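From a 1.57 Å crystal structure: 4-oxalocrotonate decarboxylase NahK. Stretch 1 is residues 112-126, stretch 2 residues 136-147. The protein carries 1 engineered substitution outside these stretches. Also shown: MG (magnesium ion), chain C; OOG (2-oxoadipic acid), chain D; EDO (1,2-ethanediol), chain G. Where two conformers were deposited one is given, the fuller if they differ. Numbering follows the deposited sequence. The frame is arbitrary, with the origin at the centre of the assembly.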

# COMPACT_ATOMS: atom_id res chain seq x y z
N LYS A 112 1.74 -6.16 10.20
CA LYS A 112 1.54 -4.89 10.88
C LYS A 112 0.36 -4.18 10.24
O LYS A 112 0.07 -4.41 9.06
N ILE A 113 -0.30 -3.29 10.99
CA ILE A 113 -1.36 -2.48 10.40
C ILE A 113 -0.97 -1.01 10.32
O ILE A 113 -0.21 -0.51 11.15
N GLU A 114 -1.52 -0.34 9.31
CA GLU A 114 -1.34 1.09 9.05
C GLU A 114 -2.70 1.74 8.83
O GLU A 114 -3.56 1.17 8.15
N ALA A 115 -2.90 2.94 9.37
CA ALA A 115 -4.12 3.68 9.06
C ALA A 115 -3.93 4.61 7.86
O ALA A 115 -2.97 5.37 7.81
N GLU A 116 -4.84 4.52 6.89
CA GLU A 116 -4.72 5.31 5.66
C GLU A 116 -6.04 5.91 5.22
O GLU A 116 -7.10 5.54 5.72
N ILE A 117 -5.98 6.84 4.28
CA ILE A 117 -7.19 7.28 3.62
C ILE A 117 -7.05 6.96 2.13
O ILE A 117 -6.00 7.20 1.50
N SER A 118 -8.08 6.34 1.58
CA SER A 118 -8.08 5.98 0.17
C SER A 118 -9.03 6.85 -0.62
O SER A 118 -9.94 7.46 -0.05
N VAL A 119 -8.81 6.88 -1.93
CA VAL A 119 -9.73 7.56 -2.84
C VAL A 119 -10.12 6.62 -3.96
O VAL A 119 -9.40 5.66 -4.26
N VAL A 120 -11.28 6.87 -4.55
CA VAL A 120 -11.66 6.23 -5.81
C VAL A 120 -11.77 7.33 -6.84
O VAL A 120 -12.41 8.35 -6.59
N THR A 121 -11.13 7.15 -8.00
CA THR A 121 -11.14 8.19 -9.02
C THR A 121 -12.32 8.02 -9.97
O THR A 121 -12.87 6.93 -10.09
N LYS A 122 -12.68 9.11 -10.66
CA LYS A 122 -13.75 9.05 -11.68
C LYS A 122 -13.32 9.61 -13.04
O LYS A 122 -14.14 9.76 -13.93
N ALA A 123 -12.03 9.91 -13.18
CA ALA A 123 -11.46 10.36 -14.44
C ALA A 123 -10.01 9.92 -14.50
O ALA A 123 -9.37 9.80 -13.46
N PRO A 124 -9.49 9.65 -15.71
CA PRO A 124 -8.09 9.21 -15.76
C PRO A 124 -7.10 10.28 -15.33
O PRO A 124 -7.34 11.49 -15.51
N LEU A 125 -6.00 9.83 -14.73
CA LEU A 125 -4.92 10.72 -14.36
C LEU A 125 -3.61 10.28 -14.99
O LEU A 125 -3.22 9.10 -14.89
N HIS A 126 -2.92 11.23 -15.62
CA HIS A 126 -1.67 10.99 -16.33
C HIS A 126 -0.53 11.88 -15.83
O HIS A 126 -0.73 13.06 -15.56
N ILE A 136 -7.70 16.95 -8.21
CA ILE A 136 -8.87 17.22 -7.37
C ILE A 136 -10.19 16.77 -8.00
O ILE A 136 -10.93 16.01 -7.40
N ALA A 137 -10.45 17.20 -9.23
CA ALA A 137 -11.73 16.90 -9.87
C ALA A 137 -11.86 15.42 -10.24
O ALA A 137 -12.97 14.93 -10.48
N ALA A 138 -10.73 14.73 -10.31
CA ALA A 138 -10.74 13.31 -10.64
C ALA A 138 -11.14 12.43 -9.45
O ALA A 138 -11.36 11.23 -9.62
N ILE A 139 -11.24 13.00 -8.25
CA ILE A 139 -11.62 12.22 -7.07
C ILE A 139 -13.14 12.09 -6.95
O ILE A 139 -13.86 13.09 -6.89
N ASP A 140 -13.61 10.85 -6.90
CA ASP A 140 -15.04 10.55 -6.77
C ASP A 140 -15.45 10.59 -5.30
O ASP A 140 -16.33 11.36 -4.92
N TYR A 141 -14.79 9.78 -4.48
CA TYR A 141 -15.07 9.77 -3.05
C TYR A 141 -13.88 9.20 -2.28
O TYR A 141 -12.90 8.74 -2.88
N VAL A 142 -13.96 9.27 -0.96
CA VAL A 142 -12.86 8.83 -0.10
C VAL A 142 -13.31 7.65 0.76
O VAL A 142 -14.50 7.51 1.05
N ILE A 143 -12.35 6.79 1.14
CA ILE A 143 -12.63 5.56 1.88
C ILE A 143 -11.62 5.34 3.01
O ILE A 143 -10.45 5.10 2.74
N PRO A 144 -12.09 5.40 4.27
CA PRO A 144 -11.20 5.02 5.38
C PRO A 144 -10.70 3.60 5.19
O PRO A 144 -11.51 2.71 4.92
N THR A 145 -9.38 3.39 5.27
CA THR A 145 -8.79 2.10 4.94
C THR A 145 -7.63 1.78 5.87
O THR A 145 -6.72 2.61 6.04
N VAL A 146 -7.63 0.58 6.45
CA VAL A 146 -6.50 0.09 7.22
C VAL A 146 -5.74 -0.93 6.39
O VAL A 146 -6.33 -1.90 5.91
N GLU A 147 -4.44 -0.69 6.16
CA GLU A 147 -3.65 -1.69 5.45
C GLU A 147 -3.05 -2.68 6.42
O GLU A 147 -2.66 -2.32 7.52

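The strongest polar feature joining the two strands is a magnesium site built on one face of their antiparallel sheet. Glu114 OE1 lies 2.1 Å from MG, Glu116 OE2 2.0 Å from MG and Glu147 OE1 2.0 Å from MG. Glu114 and Glu147 are paired directly across the strands, and Glu116, two residues along, projects from the same face, so three carboxylates converge. Their chi1 values differ, m for Glu114 and Glu116 and t for Glu147, while chi2 is t in all three. Glu114 OE1 and Glu147 OE1 approach to 3.0 Å, a crowding of acceptors that the shared cation makes tolerable. 2-Oxoadipic acid completes the site through O4, 2.1 Å from MG, and O5, 2.2 Å from MG, together with water 1, whose oxygen is 2.1 Å from MG and which also donates to Glu116 OE1 at 2.7 Å.

Farther along this face, Ser118 (m) donates from OG to Thr145 OG1 at 2.8 Å; Thr145 (m) in turn donates from OG1 to its own strand's Ile143 O at 2.9 Å. Short hydroxyl side chains suit this buried spot because each reaches a partner without leaving the sheet surface.

The face then turns apolar. Val120 (t) sets CG2 3.8 Å from Ile143 CD1, at the tip of an extended m,t side chain, and lays CB over one face of the Tyr141 ring, 4.0 Å from the ring centroid, in a CH-pi contact. With chi1 p, the Tyr141 ring lies flat against its cross-strand neighbour.

The other face is hydrophobic throughout this contact. Ile117 (t,p) brings CD1 to 4.2 Å from Pro144 CD and 4.3 Å from Val142 CB. Val119 (m) meets Val142 (m), CG1 to CG1 at 4.3 Å, and its CG2 is 3.9 Å from CD1 of Ile139. The CA-to-CB bond of Ile139 points away, but its m,m rotamer brings the end of the chain back. Nearer the metal end, Ile113 CB rests 3.9 Å from Val146 CG1.

Beyond the bulge, water 2 bridges the stretches, donating to Thr121 O at 2.8 Å and Asp140 OD2 at 2.7 Å. The CA-to-CB bonds of Asp140 and Lys122 both point toward the opposite stretch, and their CB atoms lie 3.9 Å apart. Lys122 (p,t,t,t) stretches its aliphatic chain along the other backbone, with CE 3.5 Å from Ala137 O, while its charged end remains near solvent. Small Ala138 closes the contact, its CB 3.7 Å from Leu125 CD2 and 4.2 Å from Ala123 CB.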

# COMPACT_ATOMS: atom_id res chain seq x y z
CB LYS A 112 2.77 -3.98 10.77
CG LYS A 112 4.07 -4.55 11.31
CD LYS A 112 5.18 -3.52 11.13
CE LYS A 112 6.55 -4.09 11.45
NZ LYS A 112 6.64 -4.51 12.87
CB ILE A 113 -2.70 -2.59 11.15
CG1 ILE A 113 -2.55 -2.19 12.62
CG2 ILE A 113 -3.30 -3.98 11.00
CD1 ILE A 113 -3.87 -1.85 13.28
CB GLU A 114 -0.49 1.34 7.79
CG GLU A 114 0.82 0.59 7.70
CD GLU A 114 1.54 0.80 6.36
OE1 GLU A 114 0.92 0.70 5.29
OE2 GLU A 114 2.76 1.05 6.39
CB ALA A 115 -4.57 4.48 10.27
CB GLU A 116 -4.15 4.45 4.51
CG GLU A 116 -2.96 3.59 4.94
CD GLU A 116 -2.07 3.09 3.82
OE1 GLU A 116 -2.18 3.55 2.67
OE2 GLU A 116 -1.21 2.24 4.13
CB ILE A 117 -7.50 8.79 3.89
CG1 ILE A 117 -8.89 9.17 3.37
CG2 ILE A 117 -6.43 9.69 3.32
CD1 ILE A 117 -10.06 8.46 4.10
CB SER A 118 -8.47 4.51 -0.03
OG SER A 118 -7.62 3.67 0.70
CB VAL A 119 -9.11 8.85 -3.46
CG1 VAL A 119 -8.77 9.86 -2.37
CG2 VAL A 119 -7.87 8.52 -4.31
CB VAL A 120 -12.99 5.45 -5.68
CG1 VAL A 120 -13.52 5.03 -7.05
CG2 VAL A 120 -12.78 4.21 -4.83
CB THR A 121 -9.84 8.17 -9.86
OG1 THR A 121 -9.78 6.98 -10.66
CG2 THR A 121 -8.62 8.24 -8.95
CB LYS A 122 -15.01 9.78 -11.19
CG LYS A 122 -14.80 11.22 -10.75
CD LYS A 122 -16.13 11.84 -10.34
CE LYS A 122 -15.95 13.23 -9.78
NZ LYS A 122 -17.29 13.86 -9.51
CB ALA A 123 -11.56 11.88 -14.57
CB PRO A 124 -7.88 8.85 -17.24
CG PRO A 124 -9.00 9.48 -17.98
CD PRO A 124 -10.13 9.72 -17.03
CB LEU A 125 -4.78 10.80 -12.84
CG LEU A 125 -5.90 11.51 -12.10
CD1 LEU A 125 -5.81 11.21 -10.61
CD2 LEU A 125 -5.82 13.01 -12.33
CB HIS A 126 -1.83 11.24 -17.84
CG HIS A 126 -2.82 10.34 -18.52
ND1 HIS A 126 -2.43 9.26 -19.28
CD2 HIS A 126 -4.17 10.37 -18.58
CE1 HIS A 126 -3.51 8.66 -19.77
NE2 HIS A 126 -4.57 9.32 -19.36
CB ILE A 136 -8.95 18.72 -7.02
CG1 ILE A 136 -7.68 19.14 -6.26
CG2 ILE A 136 -10.19 19.00 -6.19
CD1 ILE A 136 -7.47 20.66 -6.20
CB ALA A 137 -11.92 17.76 -11.09
CB ALA A 138 -9.37 12.89 -11.16
CB ILE A 139 -11.08 12.85 -5.77
CG1 ILE A 139 -9.56 13.03 -5.86
CG2 ILE A 139 -11.46 11.97 -4.56
CD1 ILE A 139 -8.80 11.76 -6.25
CB ASP A 140 -15.32 9.17 -7.39
CG ASP A 140 -16.78 8.95 -7.73
OD1 ASP A 140 -17.63 9.76 -7.31
OD2 ASP A 140 -17.07 7.95 -8.43
CB TYR A 141 -16.36 8.98 -2.75
CG TYR A 141 -16.37 7.56 -3.27
CD1 TYR A 141 -16.75 7.28 -4.59
CD2 TYR A 141 -16.04 6.49 -2.45
CE1 TYR A 141 -16.77 5.98 -5.07
CE2 TYR A 141 -16.06 5.18 -2.92
CZ TYR A 141 -16.43 4.94 -4.23
OH TYR A 141 -16.45 3.64 -4.69
CB VAL A 142 -12.36 9.99 0.79
CG1 VAL A 142 -12.12 11.23 -0.08
CG2 VAL A 142 -13.36 10.28 1.90
CB ILE A 143 -12.57 4.33 0.95
CG1 ILE A 143 -13.64 4.42 -0.15
CG2 ILE A 143 -12.74 3.04 1.74
CD1 ILE A 143 -13.54 3.31 -1.17
CB PRO A 144 -12.11 5.13 6.61
CG PRO A 144 -13.08 6.23 6.23
CD PRO A 144 -13.37 5.94 4.76
CB THR A 145 -8.27 2.05 3.49
OG1 THR A 145 -9.29 2.46 2.58
CG2 THR A 145 -7.80 0.65 3.10
CB VAL A 146 -6.98 -0.57 8.54
CG1 VAL A 146 -5.79 -1.17 9.32
CG2 VAL A 146 -7.68 0.46 9.41
CB GLU A 147 -2.51 -1.06 4.64
CG GLU A 147 -2.04 -2.03 3.54
CD GLU A 147 -0.95 -1.50 2.62
OE1 GLU A 147 -0.41 -0.39 2.85
OE2 GLU A 147 -0.62 -2.22 1.65
MG MG C . 0.43 1.37 3.35
C2 OOG D . 6.37 -0.89 2.81
C3 OOG D . 4.90 -0.51 2.69
C4 OOG D . 4.72 0.99 2.85
C6 OOG D . 2.90 2.70 3.57
O4 OOG D . 1.69 3.01 3.68
O3 OOG D . 3.80 3.49 3.97
C5 OOG D . 3.27 1.37 2.98
C1 OOG D . 6.68 -1.34 4.22
O1 OOG D . 7.06 -2.52 4.46
O2 OOG D . 6.57 -0.51 5.16
O5 OOG D . 2.36 0.64 2.62
C1 EDO G . 2.15 8.21 -19.75
O1 EDO G . 2.92 9.41 -19.92
C2 EDO G . 0.75 8.60 -19.33
O2 EDO G . -0.19 8.19 -20.33
O HOH W 1 -0.08 2.25 1.53
O HOH W 2 -15.61 6.21 -9.91
O HOH W 3 -18.26 12.47 -6.61